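Local coordinates for hemolysin activator protein CdiB (Acinetobacter baumannii ACICU, PDB 6WIL), which probably exports its partner toxin CdiA across the outer membrane for contact-dependent growth inhibition, as a TpsB transporter of the Omp85 superfamily, at residues A30-P34 with H367-L371; Q36-P40 with N109-K113; Y288-R294 with Y308-Q314; Q513-S519 with G537-P543. All coordinates share one frame; numbering follows the deposited sequence.

Contact 1: A30-P34 with H367-L371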
# COMPACT_ATOMS: atom_id res chain seq x y z
N ALA A 30 -0.73 -9.54 -2.43
CA ALA A 30 -1.98 -9.60 -3.18
C ALA A 30 -3.15 -9.11 -2.33
O ALA A 30 -3.31 -9.51 -1.17
CB ALA A 30 -2.24 -11.03 -3.65
N GLN A 31 -3.97 -8.24 -2.92
CA GLN A 31 -5.17 -7.74 -2.27
C GLN A 31 -6.41 -8.47 -2.79
O GLN A 31 -6.37 -9.15 -3.81
CB GLN A 31 -5.33 -6.23 -2.50
CG GLN A 31 -4.15 -5.42 -2.03
CD GLN A 31 -3.70 -5.81 -0.64
OE1 GLN A 31 -4.38 -5.52 0.35
NE2 GLN A 31 -2.57 -6.49 -0.55
N GLN A 32 -7.50 -8.31 -2.05
CA GLN A 32 -8.78 -8.85 -2.49
C GLN A 32 -9.30 -8.05 -3.68
O GLN A 32 -9.19 -6.82 -3.71
CB GLN A 32 -9.79 -8.83 -1.33
CG GLN A 32 -11.26 -8.79 -1.74
CD GLN A 32 -11.81 -10.14 -2.15
OE1 GLN A 32 -11.16 -11.17 -1.96
NE2 GLN A 32 -13.01 -10.15 -2.71
N THR A 33 -9.85 -8.76 -4.66
CA THR A 33 -10.38 -8.11 -5.84
C THR A 33 -11.53 -7.19 -5.47
O THR A 33 -12.38 -7.56 -4.65
CB THR A 33 -10.84 -9.16 -6.86
OG1 THR A 33 -9.76 -10.07 -7.13
CG2 THR A 33 -11.29 -8.51 -8.16
N PRO A 34 -11.59 -5.98 -6.01
CA PRO A 34 -12.69 -5.07 -5.68
C PRO A 34 -14.04 -5.59 -6.14
O PRO A 34 -14.14 -6.37 -7.09
CB PRO A 34 -12.31 -3.77 -6.40
CG PRO A 34 -11.29 -4.16 -7.42
CD PRO A 34 -10.55 -5.31 -6.82
N HIS A 367 -4.39 4.72 2.69
CA HIS A 367 -5.70 4.44 2.15
C HIS A 367 -5.53 3.94 0.73
O HIS A 367 -4.65 4.41 -0.00
CB HIS A 367 -6.59 5.70 2.16
CG HIS A 367 -7.95 5.49 1.59
ND1 HIS A 367 -9.02 5.06 2.35
CD2 HIS A 367 -8.43 5.65 0.33
CE1 HIS A 367 -10.09 4.96 1.59
NE2 HIS A 367 -9.76 5.31 0.36
N ARG A 368 -6.36 2.98 0.35
CA ARG A 368 -6.45 2.52 -1.03
C ARG A 368 -7.92 2.51 -1.42
O ARG A 368 -8.78 2.14 -0.61
CB ARG A 368 -5.83 1.12 -1.21
CG ARG A 368 -5.46 0.81 -2.65
CD ARG A 368 -4.99 -0.62 -2.85
NE ARG A 368 -3.83 -0.96 -2.03
CZ ARG A 368 -3.87 -1.83 -1.02
NH1 ARG A 368 -5.00 -2.45 -0.72
NH2 ARG A 368 -2.77 -2.08 -0.32
N GLN A 369 -8.22 2.95 -2.64
CA GLN A 369 -9.59 3.11 -3.09
C GLN A 369 -9.72 2.59 -4.51
O GLN A 369 -8.86 2.86 -5.36
CB GLN A 369 -10.03 4.58 -3.03
CG GLN A 369 -11.47 4.83 -3.49
CD GLN A 369 -12.47 4.73 -2.36
OE1 GLN A 369 -12.22 5.19 -1.24
NE2 GLN A 369 -13.62 4.12 -2.65
N TYR A 370 -10.80 1.85 -4.77
CA TYR A 370 -11.08 1.29 -6.08
C TYR A 370 -12.36 1.89 -6.64
O TYR A 370 -13.34 2.06 -5.91
CB TYR A 370 -11.23 -0.24 -6.03
CG TYR A 370 -10.07 -0.96 -5.39
CD1 TYR A 370 -8.94 -1.28 -6.13
CD2 TYR A 370 -10.11 -1.33 -4.06
CE1 TYR A 370 -7.87 -1.95 -5.55
CE2 TYR A 370 -9.06 -2.00 -3.47
CZ TYR A 370 -7.94 -2.30 -4.22
OH TYR A 370 -6.89 -2.97 -3.63
N LEU A 371 -12.34 2.21 -7.93
CA LEU A 371 -13.54 2.59 -8.65
C LEU A 371 -13.40 2.06 -10.07
O LEU A 371 -12.49 2.47 -10.80
CB LEU A 371 -13.76 4.10 -8.65
CG LEU A 371 -15.17 4.55 -9.05
CD1 LEU A 371 -16.22 3.84 -8.21
CD2 LEU A 371 -15.32 6.06 -8.93
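Arg368 is the first residue of 367-371 to meet the linker, and it does so with the flat of its guanidinium: CG of Gln31 sits over one face, 3.4 Å from NH1 of Arg368. The arginine chain leaves the strand nearly straight and turns at its third torsion (chi3 -57°), which brings the face of the planar group against the glutamine CG. A weak bond accompanies this packing. Arg368 NH1 donates to Gln31 OE1 at 3.3 Å, but the N-H points well off the oxygen (135°), and the amide is turned steeply against the guanidinium. The same OE1 also accepts from Lys330 on the adjoining strand 329-346, while NE2 of Gln31 is turned back to the carbonyl of Leu29. In this TpsB barrel the contact is where the wall meets the linker that follows the N-terminal helix 8-27: strand 349-371 presents alternate side chains to the linker, and from helix 171-181, in a POTRA domain, Glu179 takes the backbone N-H of Gln32. Gln369 belongs to the other face of the strand, where its OE1 receives a bond from NE2 of His367 at 2.9 Å. Tyr370 returns to the linker side. Its ring, set beside the backbone N (chi1 -54°), is crossed at about a right angle by Pro34, whose CG makes a CH-pi contact 4.3 Å from the ring centroid of Tyr370. The CB atoms of Pro34 and Tyr370 pack at 3.7 Å. The far end of the tyrosine reaches back to Gln31, Tyr370 OH lying 3.8 Å from Gln31 CB.

Contact 2: Q36-P40 with N109-K113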
# COMPACT_ATOMS: atom_id res chain seq x y z
N GLN A 36 -18.71 -4.70 -5.46
CA GLN A 36 -19.79 -3.88 -4.89
C GLN A 36 -20.90 -4.82 -4.43
O GLN A 36 -21.94 -4.95 -5.09
CB GLN A 36 -20.29 -2.85 -5.90
CG GLN A 36 -19.32 -1.72 -6.17
CD GLN A 36 -19.98 -0.53 -6.83
OE1 GLN A 36 -20.25 0.48 -6.18
NE2 GLN A 36 -20.26 -0.65 -8.12
N ASN A 37 -20.69 -5.46 -3.28
CA ASN A 37 -21.63 -6.47 -2.81
C ASN A 37 -22.93 -5.86 -2.32
O ASN A 37 -24.01 -6.39 -2.60
CB ASN A 37 -20.96 -7.31 -1.71
CG ASN A 37 -21.97 -8.08 -0.88
OD1 ASN A 37 -22.49 -9.11 -1.30
ND2 ASN A 37 -22.23 -7.58 0.33
N THR A 38 -22.86 -4.75 -1.58
CA THR A 38 -24.07 -4.08 -1.09
C THR A 38 -24.65 -3.27 -2.25
O THR A 38 -24.52 -2.04 -2.33
CB THR A 38 -23.77 -3.22 0.13
OG1 THR A 38 -24.87 -2.34 0.38
CG2 THR A 38 -22.49 -2.40 -0.06
N LYS A 39 -25.31 -3.99 -3.16
CA LYS A 39 -25.88 -3.39 -4.36
C LYS A 39 -27.37 -3.18 -4.14
O LYS A 39 -28.12 -4.16 -4.11
CB LYS A 39 -25.63 -4.31 -5.56
CG LYS A 39 -25.66 -3.64 -6.92
CD LYS A 39 -25.07 -4.57 -7.98
CE LYS A 39 -25.28 -4.04 -9.39
NZ LYS A 39 -24.62 -2.73 -9.61
N PRO A 40 -27.83 -1.94 -3.97
CA PRO A 40 -29.28 -1.71 -3.78
C PRO A 40 -30.05 -2.05 -5.05
O PRO A 40 -29.90 -1.38 -6.07
CB PRO A 40 -29.36 -0.22 -3.44
CG PRO A 40 -27.98 0.18 -3.04
CD PRO A 40 -27.06 -0.70 -3.83
N ASN A 109 -30.53 -4.72 3.44
CA ASN A 109 -29.44 -4.05 2.73
C ASN A 109 -28.48 -3.40 3.72
O ASN A 109 -27.26 -3.41 3.50
CB ASN A 109 -30.02 -3.01 1.77
CG ASN A 109 -28.94 -2.19 1.08
OD1 ASN A 109 -28.32 -2.65 0.12
ND2 ASN A 109 -28.72 -0.97 1.55
N GLU A 110 -29.01 -2.84 4.81
CA GLU A 110 -28.14 -2.28 5.84
C GLU A 110 -27.32 -3.37 6.51
O GLU A 110 -26.17 -3.14 6.91
CB GLU A 110 -28.99 -1.53 6.87
CG GLU A 110 -28.19 -0.54 7.69
CD GLU A 110 -27.41 0.42 6.82
OE1 GLU A 110 -28.03 1.09 5.97
OE2 GLU A 110 -26.17 0.48 6.96
N LEU A 111 -27.90 -4.57 6.65
CA LEU A 111 -27.16 -5.70 7.19
C LEU A 111 -25.99 -6.06 6.28
O LEU A 111 -24.86 -6.28 6.74
CB LEU A 111 -28.10 -6.89 7.36
CG LEU A 111 -27.73 -7.96 8.40
CD1 LEU A 111 -27.62 -7.33 9.78
CD2 LEU A 111 -28.77 -9.07 8.40
N LEU A 112 -26.24 -6.13 4.97
CA LEU A 112 -25.17 -6.39 4.01
C LEU A 112 -24.18 -5.24 3.94
O LEU A 112 -23.00 -5.46 3.65
CB LEU A 112 -25.76 -6.67 2.63
CG LEU A 112 -26.75 -7.83 2.55
CD1 LEU A 112 -27.29 -8.00 1.14
CD2 LEU A 112 -26.10 -9.12 3.03
N LYS A 113 -24.64 -4.01 4.18
CA LYS A 113 -23.74 -2.86 4.19
C LYS A 113 -22.62 -3.04 5.21
O LYS A 113 -21.46 -2.71 4.93
CB LYS A 113 -24.52 -1.58 4.48
CG LYS A 113 -24.71 -0.66 3.30
CD LYS A 113 -25.29 0.67 3.75
CE LYS A 113 -25.63 1.57 2.57
NZ LYS A 113 -26.68 2.56 2.93
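Thr38 approaches Lys113 with their CA atoms 5.4 Å apart, at the centre of an inverse gamma turn that is closed by a weak bond from Lys39 N to Asn37 O and bulges toward the last turn of helix 97-113. The threonine side chain carries most of the contact. Its OG1 lies anti to the backbone N (chi1 166°), a setting that sends the hydroxyl outward to the helix. There it finds two neighbours of different character: OD1 of Asn109, to which Thr38 OG1 donates a weak bond of 3.5 Å, and the aliphatic CG of Lys113, 3.4 Å from the same OG1. Thr38 and Asn109 meet at about a right angle, and the amide oxygen also faces the proline that follows, with Pro40 CA at 4.1 Å from Asn109 OD1. Lys113 touches only with the root of its chain. Beyond CG it runs extended and away from the linker, its NZ making a long salt bridge to Glu110 OE1, one turn back on the helix. Asn37 comes in from the other end of the turn, where its ND2 stands 4.0 Å from the carbonyl oxygen of Leu112, and the side chain of Leu112 is covered in turn by the linker. The helix belongs to the ShlB-type POTRA domain, so the contact lays the linker between the N-terminal helix 8-27 and the POTRA region along the outside of that domain; Phe44, further along, also rests on Asn109. One long hydroxyl-amide bond and a few van der Waals touches imply a shallow surface association held by little directional bonding.

Contact 3: Y288-R294 with Y308-Q314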
# COMPACT_ATOMS: atom_id res chain seq x y z
N TYR A 288 16.16 -3.82 7.88
CA TYR A 288 17.51 -3.40 8.22
C TYR A 288 18.24 -3.13 6.92
O TYR A 288 18.14 -3.92 5.97
CB TYR A 288 18.23 -4.47 9.05
CG TYR A 288 19.73 -4.27 9.20
CD1 TYR A 288 20.25 -3.48 10.22
CD2 TYR A 288 20.62 -4.89 8.34
CE1 TYR A 288 21.61 -3.31 10.37
CE2 TYR A 288 21.98 -4.73 8.47
CZ TYR A 288 22.47 -3.94 9.49
OH TYR A 288 23.83 -3.77 9.63
N ASN A 289 18.95 -2.00 6.86
CA ASN A 289 19.72 -1.63 5.68
C ASN A 289 21.14 -1.29 6.10
O ASN A 289 21.35 -0.55 7.06
CB ASN A 289 19.08 -0.44 4.96
CG ASN A 289 19.89 0.00 3.76
OD1 ASN A 289 20.37 1.13 3.70
ND2 ASN A 289 20.05 -0.90 2.79
N ASP A 290 22.11 -1.85 5.37
CA ASP A 290 23.52 -1.55 5.56
C ASP A 290 24.05 -0.98 4.25
O ASP A 290 23.91 -1.61 3.19
CB ASP A 290 24.30 -2.80 5.97
CG ASP A 290 25.64 -2.48 6.63
OD1 ASP A 290 26.40 -1.65 6.08
OD2 ASP A 290 25.92 -3.06 7.70
N TYR A 291 24.64 0.21 4.32
CA TYR A 291 25.10 0.91 3.13
C TYR A 291 26.57 1.29 3.29
O TYR A 291 26.96 1.83 4.33
CB TYR A 291 24.25 2.16 2.87
CG TYR A 291 24.72 2.99 1.70
CD1 TYR A 291 24.54 2.54 0.40
CD2 TYR A 291 25.33 4.21 1.89
CE1 TYR A 291 24.96 3.29 -0.68
CE2 TYR A 291 25.76 4.97 0.82
CZ TYR A 291 25.57 4.51 -0.47
OH TYR A 291 26.00 5.26 -1.54
N GLN A 292 27.37 1.01 2.26
CA GLN A 292 28.79 1.33 2.26
C GLN A 292 29.16 1.97 0.94
O GLN A 292 28.56 1.68 -0.10
CB GLN A 292 29.65 0.09 2.51
CG GLN A 292 29.78 -0.28 3.97
CD GLN A 292 29.64 -1.77 4.21
OE1 GLN A 292 29.15 -2.51 3.36
NE2 GLN A 292 30.05 -2.22 5.39
N TYR A 293 30.16 2.85 0.98
CA TYR A 293 30.62 3.52 -0.22
C TYR A 293 32.13 3.73 -0.14
O TYR A 293 32.73 3.70 0.93
CB TYR A 293 29.91 4.87 -0.43
CG TYR A 293 30.29 5.90 0.61
CD1 TYR A 293 29.60 6.00 1.80
CD2 TYR A 293 31.35 6.78 0.38
CE1 TYR A 293 29.94 6.94 2.75
CE2 TYR A 293 31.70 7.72 1.33
CZ TYR A 293 31.00 7.80 2.51
OH TYR A 293 31.34 8.74 3.45
N ARG A 294 32.73 3.93 -1.31
CA ARG A 294 34.10 4.40 -1.45
C ARG A 294 34.13 5.41 -2.59
O ARG A 294 33.54 5.18 -3.65
CB ARG A 294 35.09 3.25 -1.74
CG ARG A 294 35.26 2.26 -0.60
CD ARG A 294 36.20 1.12 -1.00
NE ARG A 294 36.29 0.09 0.03
CZ ARG A 294 36.98 -1.04 -0.09
NH1 ARG A 294 37.64 -1.29 -1.22
NH2 ARG A 294 37.01 -1.92 0.90
N TYR A 308 37.44 8.84 0.11
CA TYR A 308 36.40 9.03 1.11
C TYR A 308 35.51 7.79 1.14
O TYR A 308 34.99 7.37 0.10
CB TYR A 308 35.55 10.26 0.79
CG TYR A 308 36.29 11.58 0.89
CD1 TYR A 308 36.36 12.27 2.09
CD2 TYR A 308 36.89 12.14 -0.23
CE1 TYR A 308 37.03 13.48 2.18
CE2 TYR A 308 37.56 13.35 -0.15
CZ TYR A 308 37.63 14.01 1.06
OH TYR A 308 38.29 15.21 1.14
N HIS A 309 35.35 7.21 2.33
CA HIS A 309 34.55 6.01 2.49
C HIS A 309 33.82 6.07 3.83
O HIS A 309 34.29 6.70 4.78
CB HIS A 309 35.40 4.74 2.40
CG HIS A 309 36.51 4.67 3.41
ND1 HIS A 309 36.54 3.73 4.42
CD2 HIS A 309 37.63 5.41 3.56
CE1 HIS A 309 37.62 3.90 5.15
NE2 HIS A 309 38.30 4.92 4.65
N GLY A 310 32.68 5.40 3.90
CA GLY A 310 31.90 5.38 5.13
C GLY A 310 30.78 4.36 5.05
O GLY A 310 30.46 3.84 3.98
N ASN A 311 30.20 4.10 6.21
CA ASN A 311 29.15 3.11 6.35
C ASN A 311 27.92 3.74 7.00
O ASN A 311 28.00 4.78 7.65
CB ASN A 311 29.63 1.91 7.19
CG ASN A 311 30.27 2.33 8.49
OD1 ASN A 311 31.49 2.52 8.56
ND2 ASN A 311 29.46 2.50 9.53
N SER A 312 26.77 3.10 6.80
CA SER A 312 25.51 3.58 7.35
C SER A 312 24.60 2.39 7.60
O SER A 312 24.47 1.51 6.74
CB SER A 312 24.85 4.58 6.40
OG SER A 312 24.00 5.47 7.10
N GLN A 313 23.97 2.37 8.77
CA GLN A 313 23.04 1.31 9.14
C GLN A 313 21.71 1.93 9.54
O GLN A 313 21.67 3.03 10.10
CB GLN A 313 23.58 0.45 10.30
CG GLN A 313 24.94 -0.20 10.04
CD GLN A 313 26.10 0.76 10.21
OE1 GLN A 313 26.75 1.15 9.24
NE2 GLN A 313 26.37 1.16 11.45
N GLN A 314 20.63 1.21 9.26
CA GLN A 314 19.29 1.68 9.61
C GLN A 314 18.42 0.49 9.97
O GLN A 314 18.33 -0.47 9.20
CB GLN A 314 18.66 2.47 8.45
CG GLN A 314 17.38 3.20 8.82
CD GLN A 314 16.98 4.22 7.77
OE1 GLN A 314 17.68 4.41 6.78
NE2 GLN A 314 15.83 4.86 7.97
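Ser312 O takes the N-H of Tyr291 at 2.8 Å, and Tyr291 O takes the N-H of Ser312 in return. These strands, 282-295 and 308-326, are neighbours in the 16-stranded antiparallel TpsB barrel, and similar bonds join Asn289 to Gln314 and Tyr293 to Gly310; the one from Gly310 N to Tyr293 O, at 3.4 Å, is weak. Side chains alternate. Asn289, Tyr291 and Ser312 look into the lumen, where helix 8-27 plugs the barrel and Gln14 binds OD1 of Asn289. On the outer face, Asp290 and Gln313 lie side by side, CG of Gln313 being 3.8 Å from OD2 of Asp290. Asn311 ND2 donates to a lone pair of Gln313 OE1, in the carbonyl plane at 3.0 Å, which fixes the turn of that amide. Unlike Tyr291, whose CG is anti to the backbone N, Tyr293 has its CG between the backbone N and carbonyl carbon (chi1 69°), folding the ring across the neighbouring strand in the pairing called aromatic rescue of glycine. With no side chain at Gly310 to block it, the ring covers the bare backbone, Gly310 N lying 3.2 Å above the ring plane, offset toward the rim.

Contact 4: Q513-S519 with G537-P543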
# COMPACT_ATOMS: atom_id res chain seq x y z
N GLN A 513 15.68 28.58 -9.01
CA GLN A 513 16.17 27.21 -9.16
C GLN A 513 15.24 26.21 -8.51
O GLN A 513 15.69 25.23 -7.91
CB GLN A 513 17.58 27.09 -8.57
CG GLN A 513 18.57 28.09 -9.13
CD GLN A 513 19.96 27.51 -9.26
OE1 GLN A 513 20.26 26.46 -8.69
NE2 GLN A 513 20.81 28.18 -10.03
N ARG A 514 13.94 26.43 -8.63
CA ARG A 514 12.96 25.69 -7.85
C ARG A 514 12.11 24.74 -8.67
O ARG A 514 11.17 24.14 -8.13
CB ARG A 514 12.05 26.67 -7.10
CG ARG A 514 12.77 27.89 -6.53
CD ARG A 514 11.80 28.80 -5.79
NE ARG A 514 10.73 29.29 -6.67
CZ ARG A 514 9.80 30.16 -6.30
NH1 ARG A 514 8.87 30.54 -7.16
NH2 ARG A 514 9.81 30.66 -5.07
N TYR A 515 12.40 24.57 -9.96
CA TYR A 515 11.51 23.83 -10.84
C TYR A 515 12.29 22.98 -11.83
O TYR A 515 13.31 23.42 -12.38
CB TYR A 515 10.58 24.78 -11.59
CG TYR A 515 9.55 24.06 -12.44
CD1 TYR A 515 8.41 23.53 -11.86
CD2 TYR A 515 9.72 23.92 -13.81
CE1 TYR A 515 7.46 22.87 -12.62
CE2 TYR A 515 8.78 23.26 -14.58
CZ TYR A 515 7.65 22.74 -13.98
OH TYR A 515 6.70 22.08 -14.73
N LEU A 516 11.80 21.77 -12.07
CA LEU A 516 12.35 20.86 -13.06
C LEU A 516 11.21 20.27 -13.88
O LEU A 516 10.14 19.96 -13.35
CB LEU A 516 13.16 19.73 -12.42
CG LEU A 516 14.55 20.08 -11.89
CD1 LEU A 516 15.20 18.88 -11.22
CD2 LEU A 516 15.44 20.61 -13.01
N LEU A 517 11.45 20.12 -15.18
CA LEU A 517 10.50 19.48 -16.08
C LEU A 517 11.29 18.57 -17.02
O LEU A 517 12.10 19.06 -17.81
CB LEU A 517 9.70 20.51 -16.88
CG LEU A 517 8.78 19.93 -17.97
CD1 LEU A 517 7.54 19.29 -17.37
CD2 LEU A 517 8.40 20.99 -18.99
N GLY A 518 11.05 17.27 -16.92
CA GLY A 518 11.70 16.31 -17.79
C GLY A 518 10.69 15.45 -18.53
O GLY A 518 9.53 15.37 -18.13
N SER A 519 11.13 14.80 -19.60
CA SER A 519 10.26 13.92 -20.36
C SER A 519 11.03 12.66 -20.75
O SER A 519 12.25 12.70 -20.94
CB SER A 519 9.70 14.60 -21.61
OG SER A 519 8.65 13.85 -22.18
N GLY A 537 15.53 9.99 -22.57
CA GLY A 537 14.85 11.17 -22.06
C GLY A 537 15.71 12.41 -22.20
O GLY A 537 16.85 12.35 -22.65
N ARG A 538 15.12 13.54 -21.80
CA ARG A 538 15.82 14.81 -21.82
C ARG A 538 15.15 15.75 -20.83
O ARG A 538 13.96 15.61 -20.52
CB ARG A 538 15.84 15.43 -23.22
CG ARG A 538 14.54 16.13 -23.61
CD ARG A 538 14.65 16.80 -24.97
NE ARG A 538 15.96 17.41 -25.17
CZ ARG A 538 16.32 18.60 -24.71
NH1 ARG A 538 17.54 19.07 -24.95
NH2 ARG A 538 15.46 19.33 -24.01
N GLY A 539 15.92 16.71 -20.33
CA GLY A 539 15.37 17.75 -19.48
C GLY A 539 14.77 18.86 -20.33
O GLY A 539 15.41 19.36 -21.26
N LEU A 540 13.54 19.25 -20.01
CA LEU A 540 12.84 20.27 -20.79
C LEU A 540 13.03 21.67 -20.20
O LEU A 540 13.47 22.58 -20.91
CB LEU A 540 11.35 19.93 -20.89
CG LEU A 540 11.05 18.62 -21.62
CD1 LEU A 540 9.56 18.39 -21.73
CD2 LEU A 540 11.70 18.61 -23.00
N ILE A 541 12.69 21.85 -18.93
CA ILE A 541 12.87 23.13 -18.24
C ILE A 541 13.73 22.90 -17.01
O ILE A 541 13.43 22.02 -16.19
CB ILE A 541 11.52 23.76 -17.86
CG1 ILE A 541 10.79 24.25 -19.11
CG2 ILE A 541 11.73 24.89 -16.86
CD1 ILE A 541 11.63 25.17 -19.98
N ALA A 542 14.79 23.69 -16.88
CA ALA A 542 15.69 23.58 -15.75
C ALA A 542 16.42 24.90 -15.58
O ALA A 542 16.54 25.66 -16.54
CB ALA A 542 16.70 22.44 -15.96
N PRO A 543 16.89 25.21 -14.37
CA PRO A 543 17.76 26.37 -14.20
C PRO A 543 19.03 26.22 -15.03
O PRO A 543 19.37 25.14 -15.50
CB PRO A 543 18.07 26.38 -12.70
CG PRO A 543 16.97 25.59 -12.09
CD PRO A 543 16.59 24.55 -13.09
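Leu540 packs against Leu517 and Ser519 of the neighbouring strand, and can be followed outward from its backbone. Leu540 CB presses on the carbonyl oxygen of Leu517 at 3.3 Å and is also touched by that residue's CD2. CG, set anti to the carbonyl carbon of Leu540 (chi1 -63°), still lies near the same oxygen. At the tip the methyls part: Leu540 CD1 reaches CB of Ser519 at 3.8 Å, whereas CD2 comes to the edge of the Arg538 guanidinium, in its plane. Leu540 can face Leu517 because the backbone here is a classic beta bulge. Its psi of -55° departs from strand geometry. Leu540 N donates to Leu517 O at 2.6 Å, and Ile541 N donates to a lone pair of the same Leu517 O at 3.1 Å. The bulge shifts the register by one residue between strands 515-526 and 530-541, the fourteenth and fifteenth of the 16-stranded TpsB barrel. Past it, Ser519 and Arg538 exchange backbone bonds. Ile541 follows Leu540 onto the surface: its CB packs on CB of Leu517, and Ile541 CG2 meets the Tyr515 ring in plane at the edge, 3.8 Å from CD2. The side chain of Tyr515 is about 7 Å from a bound C8E detergent, consistent with this side facing the membrane. The other side appears to turn inward. There CD2 of Leu516 touches CB of Ala542 at 3.7 Å, and both residues lean on Phe466, which ends a Val-Arg-Gly-Phe motif. Where the strands end, Pro543 CG rests against Gln513 CA at 3.4 Å.

Place in the fold sets the chemistry of the four contacts. Contacts 3 and 4 are partly buried and bond barrel strands to their sequence neighbours through backbone amides; their centres lie 31 Å apart on the same sheet, one regular in register, the other bulged. Contacts 1 and 2 are surface contacts made by one linker, their centres 18 Å apart, and they rely on side chains with single weak bonds. Contact 1 brings the linker to the barrel sheet shared with contacts 3 and 4, whereas contact 2 takes it to a POTRA helix, on the opposite side of the chain's centre from both hairpin contacts. Contact 3 flanks helix 8-27, from which the same linker departs.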